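Local coordinates for protein TgTwinScan_2721 - E2 domain (PDB 2F4Z) that probably acts as a ubiquitin-conjugating (E2) enzyme, taking activated ubiquitin onto a cysteine as a thioester and passing it on to substrates, at residues H75-I81 with F94-I100; T115-H119 with T182-W186. All blocks are in the same frame, centred on the assembly; numbering follows the deposited sequence.

Contact 1: residues H75-I81 with F94-I100; sequences HRWRGFI and FTLDIVI
Trp77 and Ile98 face each other as a hydrogen-bonded pair in the antiparallel beta hairpin formed by strands 77-82 and 93-99. These are the two middle strands of the four-stranded sheet of the E2 (UBC) fold. The N-to-C directions of their short segments lie 151° apart, close to antiparallel. Trp77, Gly79 and Ile81 pair with Ile98, Leu96 and Phe94 through backbone bonds in both directions. Beyond them, Ile100 N still bonds to His75 O.

The side chain of Ile98 can be followed outward. Its CB lies 3.5 Å from Trp77 O and also touches Trp77 CB. With chi1 at -55°, CG1 stands beside its own backbone N and heads toward Gly79 N. CD1 then settles against the Gly79 backbone, 3.6 Å from Gly79 N. The glycine puts no side chain on this inner face. Further along the same face, Ile81 CD1 meets Leu96 CD2 at 3.6 Å. Helices 33-46 and 144-156 cover this face at Trp77 and Ile100, and Ile81 packs on helix 144-156.

The other face carries Arg76, Arg78, Phe80, Thr95, Asp97 and Val99, and is more polar. Arg76 bends at chi2 (64°), which brings its end back to strand 93-99. Its NE forms a salt bridge to Asp97 OD1 at 2.7 Å, using the syn lone pair of the carboxylate. NH1 adds a weak bond to the same oxygen. Val99 CG2 sits over one face of the guanidinium. A water donates to both Asp97 OD1 and Trp77 O. Phe80 lies alongside Thr95, with OG1 at the ring edge.

At the corner of the chain, Trp77 NE1 bonds to Ile74 O. Ile100 CD1 sits over one face of the same indole, 3.5 Å from the centroid of the five-membered ring.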
ATOM      1  N   HIS A  75      -0.867  20.772   2.574  1.00 30.35           N
ATOM      2  CA  HIS A  75       0.402  20.361   1.923  1.00 29.15           C
ATOM      3  C   HIS A  75       1.590  20.424   2.874  1.00 28.13           C
ATOM      4  O   HIS A  75       2.728  20.158   2.475  1.00 27.62           O
ATOM      5  CB  HIS A  75       0.672  21.211   0.679  1.00 29.98           C
ATOM      6  CG  HIS A  75      -0.166  20.801  -0.483  1.00 32.78           C
ATOM      7  ND1 HIS A  75      -1.418  21.316  -0.710  1.00 34.97           N
ATOM      8  CD2 HIS A  75       0.024  19.845  -1.428  1.00 35.24           C
ATOM      9  CE1 HIS A  75      -1.952  20.726  -1.763  1.00 36.00           C
ATOM     10  NE2 HIS A  75      -1.096  19.838  -2.227  1.00 34.96           N
ATOM     11  N   ARG A  76       1.336  20.786   4.131  1.00 25.53           N
ATOM     12  CA  ARG A  76       2.394  20.777   5.127  1.00 27.28           C
ATOM     13  C   ARG A  76       1.880  20.053   6.368  1.00 27.19           C
ATOM     14  O   ARG A  76       0.873  20.457   6.980  1.00 28.24           O
ATOM     15  CB  ARG A  76       2.855  22.216   5.422  1.00 28.21           C
ATOM     16  CG  ARG A  76       4.075  22.273   6.349  1.00 32.50           C
ATOM     17  CD  ARG A  76       5.312  21.615   5.669  1.00 38.14           C
ATOM     18  NE  ARG A  76       6.533  21.849   6.423  1.00 42.19           N
ATOM     19  CZ  ARG A  76       7.359  22.869   6.222  1.00 44.52           C
ATOM     20  NH1 ARG A  76       8.445  22.972   6.978  1.00 49.08           N
ATOM     21  NH2 ARG A  76       7.108  23.781   5.283  1.00 42.05           N
ATOM     22  N   TRP A  77       2.487  18.924   6.687  1.00 26.48           N
ATOM     23  CA  TRP A  77       2.012  18.116   7.816  1.00 25.62           C
ATOM     24  C   TRP A  77       3.146  17.857   8.783  1.00 26.13           C
ATOM     25  O   TRP A  77       4.349  17.961   8.452  1.00 26.87           O
ATOM     26  CB  TRP A  77       1.526  16.718   7.372  1.00 25.46           C
ATOM     27  CG  TRP A  77       0.267  16.555   6.526  1.00 24.84           C
ATOM     28  CD1 TRP A  77      -0.381  17.510   5.781  1.00 24.59           C
ATOM     29  CD2 TRP A  77      -0.419  15.326   6.282  1.00 25.36           C
ATOM     30  NE1 TRP A  77      -1.438  16.949   5.097  1.00 24.43           N
ATOM     31  CE2 TRP A  77      -1.489  15.607   5.391  1.00 27.20           C
ATOM     32  CE3 TRP A  77      -0.239  14.009   6.734  1.00 27.04           C
ATOM     33  CZ2 TRP A  77      -2.374  14.607   4.926  1.00 25.37           C
ATOM     34  CZ3 TRP A  77      -1.130  13.015   6.283  1.00 26.70           C
ATOM     35  CH2 TRP A  77      -2.192  13.327   5.400  1.00 26.50           C
ATOM     36  N   ARG A  78       2.750  17.439   9.961  1.00 25.99           N
ATOM     37  CA  ARG A  78       3.641  16.941  10.979  1.00 28.42           C
ATOM     38  C   ARG A  78       3.247  15.476  11.193  1.00 27.49           C
ATOM     39  O   ARG A  78       2.042  15.191  11.270  1.00 28.11           O
ATOM     40  CB  ARG A  78       3.366  17.726  12.234  1.00 28.93           C
ATOM     41  CG  ARG A  78       4.453  17.784  13.174  1.00 35.94           C
ATOM     42  CD  ARG A  78       3.932  18.588  14.393  1.00 46.45           C
ATOM     43  NE  ARG A  78       3.761  20.017  14.108  1.00 52.92           N
ATOM     44  CZ  ARG A  78       4.774  20.883  14.049  1.00 57.17           C
ATOM     45  NH1 ARG A  78       6.035  20.443  14.240  1.00 59.66           N
ATOM     46  NH2 ARG A  78       4.537  22.175  13.802  1.00 55.47           N
ATOM     47  N   GLY A  79       4.230  14.563  11.154  1.00 25.83           N
ATOM     48  CA  GLY A  79       4.009  13.143  11.406  1.00 25.20           C
ATOM     49  C   GLY A  79       4.523  12.813  12.808  1.00 25.50           C
ATOM     50  O   GLY A  79       5.409  13.492  13.309  1.00 24.27           O
ATOM     51  N   PHE A  80       3.913  11.806  13.441  1.00 25.98           N
ATOM     52  CA  PHE A  80       4.262  11.361  14.794  1.00 26.60           C
ATOM     53  C   PHE A  80       4.374   9.888  14.730  1.00 26.73           C
ATOM     54  O   PHE A  80       3.510   9.238  14.162  1.00 27.01           O
ATOM     55  CB  PHE A  80       3.176  11.724  15.827  1.00 27.76           C
ATOM     56  CG  PHE A  80       2.949  13.190  15.896  1.00 29.65           C
ATOM     57  CD1 PHE A  80       1.868  13.778  15.245  1.00 27.97           C
ATOM     58  CD2 PHE A  80       3.901  14.003  16.488  1.00 30.13           C
ATOM     59  CE1 PHE A  80       1.731  15.137  15.270  1.00 26.54           C
ATOM     60  CE2 PHE A  80       3.768  15.347  16.481  1.00 28.98           C
ATOM     61  CZ  PHE A  80       2.672  15.909  15.895  1.00 30.38           C
ATOM     62  N   ILE A  81       5.431   9.357  15.324  1.00 26.27           N
ATOM     63  CA  ILE A  81       5.731   7.926  15.259  1.00 27.99           C
ATOM     64  C   ILE A  81       6.217   7.516  16.631  1.00 26.91           C
ATOM     65  O   ILE A  81       7.004   8.228  17.244  1.00 25.36           O
ATOM     66  CB  ILE A  81       6.828   7.681  14.144  1.00 28.50           C
ATOM     67  CG1 ILE A  81       6.198   7.897  12.764  1.00 31.25           C
ATOM     68  CG2 ILE A  81       7.419   6.274  14.186  1.00 32.85           C
ATOM     69  CD1 ILE A  81       7.242   7.871  11.609  1.00 31.34           C
ATOM     70  N   PHE A  94       8.414  10.548  18.145  1.00 26.72           N
ATOM     71  CA  PHE A  94       9.266  11.201  17.121  1.00 25.98           C
ATOM     72  C   PHE A  94       8.370  11.982  16.213  1.00 25.43           C
ATOM     73  O   PHE A  94       7.328  11.454  15.769  1.00 28.23           O
ATOM     74  CB  PHE A  94      10.107  10.153  16.361  1.00 24.60           C
ATOM     75  CG  PHE A  94      11.032   9.379  17.265  1.00 25.60           C
ATOM     76  CD1 PHE A  94      10.614   8.176  17.843  1.00 24.26           C
ATOM     77  CD2 PHE A  94      12.272   9.912  17.628  1.00 23.77           C
ATOM     78  CE1 PHE A  94      11.451   7.470  18.705  1.00 23.39           C
ATOM     79  CE2 PHE A  94      13.102   9.211  18.517  1.00 24.24           C
ATOM     80  CZ  PHE A  94      12.675   7.983  19.042  1.00 22.13           C
ATOM     81  N   THR A  95       8.730  13.232  16.010  1.00 24.25           N
ATOM     82  CA  THR A  95       8.040  14.160  15.154  1.00 24.99           C
ATOM     83  C   THR A  95       8.768  14.217  13.840  1.00 25.67           C
ATOM     84  O   THR A  95       9.994  14.241  13.826  1.00 25.17           O
ATOM     85  CB  THR A  95       8.055  15.566  15.826  1.00 26.25           C
ATOM     86  OG1 THR A  95       7.314  15.461  17.055  1.00 28.98           O
ATOM     87  CG2 THR A  95       7.436  16.684  14.932  1.00 25.64           C
ATOM     88  N   LEU A  96       7.999  14.201  12.744  1.00 25.00           N
ATOM     89  CA  LEU A  96       8.494  14.352  11.395  1.00 26.87           C
ATOM     90  C   LEU A  96       7.918  15.608  10.735  1.00 25.92           C
ATOM     91  O   LEU A  96       6.785  15.988  10.966  1.00 26.06           O
ATOM     92  CB  LEU A  96       8.117  13.146  10.524  1.00 25.79           C
ATOM     93  CG  LEU A  96       8.593  11.700  10.721  1.00 31.33           C
ATOM     94  CD1 LEU A  96       9.806  11.338   9.872  1.00 34.59           C
ATOM     95  CD2 LEU A  96       8.722  11.166  12.121  1.00 31.36           C
ATOM     96  N   ASP A  97       8.708  16.236   9.912  1.00 24.63           N
ATOM     97  CA  ASP A  97       8.175  17.261   9.037  1.00 25.66           C
ATOM     98  C   ASP A  97       7.805  16.607   7.670  1.00 24.34           C
ATOM     99  O   ASP A  97       8.528  15.768   7.201  1.00 23.55           O
ATOM    100  CB  ASP A  97       9.231  18.379   8.887  1.00 25.36           C
ATOM    101  CG  ASP A  97       8.780  19.459   7.945  1.00 31.10           C
ATOM    102  OD1 ASP A  97       7.617  19.932   8.031  1.00 33.76           O
ATOM    103  OD2 ASP A  97       9.583  19.798   7.061  1.00 43.13           O
ATOM    104  N   ILE A  98       6.665  16.976   7.068  1.00 23.98           N
ATOM    105  CA  ILE A  98       6.128  16.337   5.866  1.00 22.92           C
ATOM    106  C   ILE A  98       5.726  17.457   4.913  1.00 25.22           C
ATOM    107  O   ILE A  98       4.824  18.279   5.211  1.00 25.64           O
ATOM    108  CB  ILE A  98       4.925  15.368   6.131  1.00 22.17           C
ATOM    109  CG1 ILE A  98       5.280  14.269   7.167  1.00 23.89           C
ATOM    110  CG2 ILE A  98       4.358  14.712   4.774  1.00 20.97           C
ATOM    111  CD1 ILE A  98       4.016  13.513   7.726  1.00 21.72           C
ATOM    112  N   VAL A  99       6.402  17.504   3.780  1.00 24.42           N
ATOM    113  CA  VAL A  99       6.107  18.472   2.736  1.00 25.16           C
ATOM    114  C   VAL A  99       5.472  17.670   1.619  1.00 26.07           C
ATOM    115  O   VAL A  99       6.084  16.726   1.068  1.00 26.60           O
ATOM    116  CB  VAL A  99       7.386  19.154   2.250  1.00 26.01           C
ATOM    117  CG1 VAL A  99       7.108  20.112   1.065  1.00 27.32           C
ATOM    118  CG2 VAL A  99       8.046  19.911   3.433  1.00 26.03           C
ATOM    119  N   ILE A 100       4.242  18.006   1.296  1.00 26.18           N
ATOM    120  CA  ILE A 100       3.532  17.269   0.272  1.00 28.03           C
ATOM    121  C   ILE A 100       3.646  18.075  -1.014  1.00 28.99           C
ATOM    122  O   ILE A 100       3.148  19.172  -1.040  1.00 29.68           O
ATOM    123  CB  ILE A 100       2.039  17.022   0.685  1.00 27.52           C
ATOM    124  CG1 ILE A 100       2.062  16.124   1.946  1.00 26.89           C
ATOM    125  CG2 ILE A 100       1.266  16.446  -0.509  1.00 25.36           C
ATOM    126  CD1 ILE A 100       0.864  16.110   2.752  1.00 32.20           C
TER
HETATM  127  O   HOH W   1       5.715  20.148   9.687  1.00 34.89           O

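Contact 2: residues T115-H119 with T182-W186; sequences TKIWH and TAKLW
The chain at 116-118 passes the helix turn 182-186 without regular structure of its own, and comes closest where Trp118 CA lies 4.9 Å from Ala183 CA. A water joins the two backbones, accepting from Trp118 N and donating to Ala183 O.

Trp118 projects toward the helix. Its CG is anti to the backbone N (chi1 -168°), which lays the indole against Thr182. The methyl CG2 of Thr182 sits almost on the normal of the five-membered ring, 3.2 Å from its centroid, in a tight CH-pi contact. The hydroxyl of Thr182 bonds back to Leu178 O.

In the E2 fold this loop follows the last strand of the sheet and leads into the His-Pro-Asn motif, which His119 opens and Asn121 closes. His119 ND1 bonds to Asn121 N. Helix 176-190 belongs to the C-terminal part of the fold.

Trp186, one helical turn after Thr182, meets Trp118 obliquely, with planes at 53°. Trp118 CE3 stands over one face of the Trp186 indole, 3.6 Å from Trp186 CZ2. Across the same six-membered ring, Trp186 CE3 comes within 3.5 Å of Ile117 C. Lys116 touches CZ3 of Trp186 through its CB, and its amine end leads away.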
ATOM      1  N   THR A 115      12.516  15.602  15.534  1.00 26.80           N
ATOM      2  CA  THR A 115      13.118  15.058  16.771  1.00 27.03           C
ATOM      3  C   THR A 115      14.527  14.474  16.489  1.00 28.28           C
ATOM      4  O   THR A 115      14.691  13.667  15.555  1.00 27.74           O
ATOM      5  CB  THR A 115      12.285  13.913  17.310  1.00 27.22           C
ATOM      6  OG1 THR A 115      10.912  14.319  17.482  1.00 27.45           O
ATOM      7  CG2 THR A 115      12.865  13.364  18.635  1.00 25.02           C
ATOM      8  N   LYS A 116      15.544  14.897  17.263  1.00 27.77           N
ATOM      9  CA  LYS A 116      16.898  14.277  17.202  1.00 27.06           C
ATOM     10  C   LYS A 116      16.843  12.785  17.486  1.00 26.91           C
ATOM     11  O   LYS A 116      16.212  12.302  18.458  1.00 25.46           O
ATOM     12  CB  LYS A 116      17.894  14.990  18.162  1.00 28.61           C
ATOM     13  CG  LYS A 116      18.350  16.406  17.779  1.00 29.46           C
ATOM     14  CD  LYS A 116      19.074  16.365  16.392  1.00 39.61           C
ATOM     15  CE  LYS A 116      19.977  17.584  16.040  1.00 39.80           C
ATOM     16  NZ  LYS A 116      19.290  18.947  15.997  1.00 43.65           N
ATOM     17  N   ILE A 117      17.503  12.007  16.625  1.00 26.18           N
ATOM     18  CA  ILE A 117      17.472  10.534  16.756  1.00 24.91           C
ATOM     19  C   ILE A 117      18.856   9.987  16.309  1.00 25.24           C
ATOM     20  O   ILE A 117      19.544  10.588  15.430  1.00 26.31           O
ATOM     21  CB  ILE A 117      16.286   9.923  15.945  1.00 25.04           C
ATOM     22  CG1 ILE A 117      16.149   8.403  16.193  1.00 24.23           C
ATOM     23  CG2 ILE A 117      16.384  10.375  14.457  1.00 23.38           C
ATOM     24  CD1 ILE A 117      14.823   7.767  15.728  1.00 25.16           C
ATOM     25  N   TRP A 118      19.296   8.938  16.981  1.00 26.08           N
ATOM     26  CA  TRP A 118      20.583   8.299  16.710  1.00 27.17           C
ATOM     27  C   TRP A 118      20.311   7.001  15.978  1.00 27.11           C
ATOM     28  O   TRP A 118      19.945   6.025  16.598  1.00 26.90           O
ATOM     29  CB  TRP A 118      21.243   7.969  18.034  1.00 28.00           C
ATOM     30  CG  TRP A 118      22.699   7.574  17.922  1.00 28.98           C
ATOM     31  CD1 TRP A 118      23.254   6.291  18.092  1.00 26.87           C
ATOM     32  CD2 TRP A 118      23.779   8.444  17.600  1.00 25.32           C
ATOM     33  NE1 TRP A 118      24.618   6.366  17.896  1.00 27.19           N
ATOM     34  CE2 TRP A 118      24.966   7.662  17.594  1.00 25.29           C
ATOM     35  CE3 TRP A 118      23.871   9.804  17.336  1.00 21.57           C
ATOM     36  CZ2 TRP A 118      26.208   8.211  17.348  1.00 26.30           C
ATOM     37  CZ3 TRP A 118      25.108  10.349  17.048  1.00 29.71           C
ATOM     38  CH2 TRP A 118      26.276   9.543  17.063  1.00 29.39           C
ATOM     39  N   HIS A 119      20.460   7.000  14.638  1.00 28.41           N
ATOM     40  CA  HIS A 119      20.086   5.795  13.834  1.00 28.53           C
ATOM     41  C   HIS A 119      20.971   5.851  12.593  1.00 28.89           C
ATOM     42  O   HIS A 119      21.153   6.950  12.066  1.00 31.12           O
ATOM     43  CB  HIS A 119      18.563   5.882  13.463  1.00 28.15           C
ATOM     44  CG  HIS A 119      17.989   4.644  12.829  1.00 27.18           C
ATOM     45  ND1 HIS A 119      18.265   4.265  11.531  1.00 26.31           N
ATOM     46  CD2 HIS A 119      17.149   3.701  13.320  1.00 27.62           C
ATOM     47  CE1 HIS A 119      17.640   3.137  11.261  1.00 24.03           C
ATOM     48  NE2 HIS A 119      16.926   2.789  12.315  1.00 23.85           N
ATOM     49  N   THR A 182      23.735   4.949  23.165  1.00 27.87           N
ATOM     50  CA  THR A 182      23.530   6.247  22.608  1.00 28.47           C
ATOM     51  C   THR A 182      22.062   6.446  22.115  1.00 29.17           C
ATOM     52  O   THR A 182      21.478   7.488  22.369  1.00 27.62           O
ATOM     53  CB  THR A 182      24.497   6.508  21.504  1.00 29.24           C
ATOM     54  OG1 THR A 182      25.840   6.334  22.007  1.00 30.87           O
ATOM     55  CG2 THR A 182      24.342   7.984  20.956  1.00 28.68           C
ATOM     56  N   ALA A 183      21.482   5.418  21.469  1.00 28.35           N
ATOM     57  CA  ALA A 183      20.198   5.565  20.800  1.00 28.39           C
ATOM     58  C   ALA A 183      19.159   5.670  21.892  1.00 28.50           C
ATOM     59  O   ALA A 183      18.278   6.536  21.817  1.00 29.76           O
ATOM     60  CB  ALA A 183      19.919   4.391  19.842  1.00 27.84           C
ATOM     61  N   LYS A 184      19.273   4.816  22.905  1.00 27.65           N
ATOM     62  CA  LYS A 184      18.407   4.887  24.062  1.00 29.23           C
ATOM     63  C   LYS A 184      18.513   6.186  24.879  1.00 28.57           C
ATOM     64  O   LYS A 184      17.492   6.737  25.310  1.00 28.84           O
ATOM     65  CB  LYS A 184      18.559   3.644  24.941  1.00 30.57           C
ATOM     66  CG  LYS A 184      17.945   3.838  26.289  1.00 34.72           C
ATOM     67  CD  LYS A 184      17.798   2.548  27.077  1.00 45.23           C
ATOM     68  CE  LYS A 184      17.173   2.852  28.443  1.00 50.55           C
ATOM     69  NZ  LYS A 184      17.600   1.850  29.480  1.00 55.02           N
ATOM     70  N   LEU A 185      19.717   6.706  25.063  1.00 27.41           N
ATOM     71  CA  LEU A 185      19.878   7.983  25.757  1.00 26.42           C
ATOM     72  C   LEU A 185      19.307   9.140  24.924  1.00 26.76           C
ATOM     73  O   LEU A 185      18.678  10.048  25.482  1.00 26.14           O
ATOM     74  CB  LEU A 185      21.345   8.275  26.081  1.00 26.28           C
ATOM     75  CG  LEU A 185      21.682   9.589  26.822  1.00 26.15           C
ATOM     76  CD1 LEU A 185      21.059   9.558  28.229  1.00 23.77           C
ATOM     77  CD2 LEU A 185      23.187   9.744  26.877  1.00 25.14           C
ATOM     78  N   TRP A 186      19.566   9.148  23.607  1.00 26.46           N
ATOM     79  CA  TRP A 186      18.957  10.156  22.709  1.00 25.76           C
ATOM     80  C   TRP A 186      17.442  10.078  22.772  1.00 25.66           C
ATOM     81  O   TRP A 186      16.799  11.094  22.850  1.00 25.52           O
ATOM     82  CB  TRP A 186      19.443  10.039  21.283  1.00 25.88           C
ATOM     83  CG  TRP A 186      20.731  10.785  21.026  1.00 24.98           C
ATOM     84  CD1 TRP A 186      21.857  10.741  21.797  1.00 23.80           C
ATOM     85  CD2 TRP A 186      21.067  11.573  19.861  1.00 25.39           C
ATOM     86  NE1 TRP A 186      22.850  11.486  21.216  1.00 27.93           N
ATOM     87  CE2 TRP A 186      22.408  11.989  20.017  1.00 24.61           C
ATOM     88  CE3 TRP A 186      20.358  11.984  18.720  1.00 24.83           C
ATOM     89  CZ2 TRP A 186      23.038  12.852  19.103  1.00 28.90           C
ATOM     90  CZ3 TRP A 186      20.975  12.832  17.805  1.00 26.72           C
ATOM     91  CH2 TRP A 186      22.308  13.245  17.979  1.00 28.22           C
TER
HETATM   92  O   HOH W   2      17.645   8.094  19.396  1.00 26.35           O

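Both contacts lie in one ubiquitin-conjugating domain, with centres about 19 Å apart. Along the chain the hairpin of contact 1 is complete before the loop of contact 2 begins. Strand 110-113, next to strand 93-99 in the sheet, carries the chain from one to the other. The contacts also touch directly. Thr115 OG1 probably forms a hydrogen bond with Thr95 N at 2.8 Å, and Ile117 CD1 packs on the Phe94 ring. The loop of contact 2 therefore rests on the end of the hairpin and meets C-terminal helix 176-190. This joins the central sheet to helix 176-190, just ahead of the His-Pro-Asn motif.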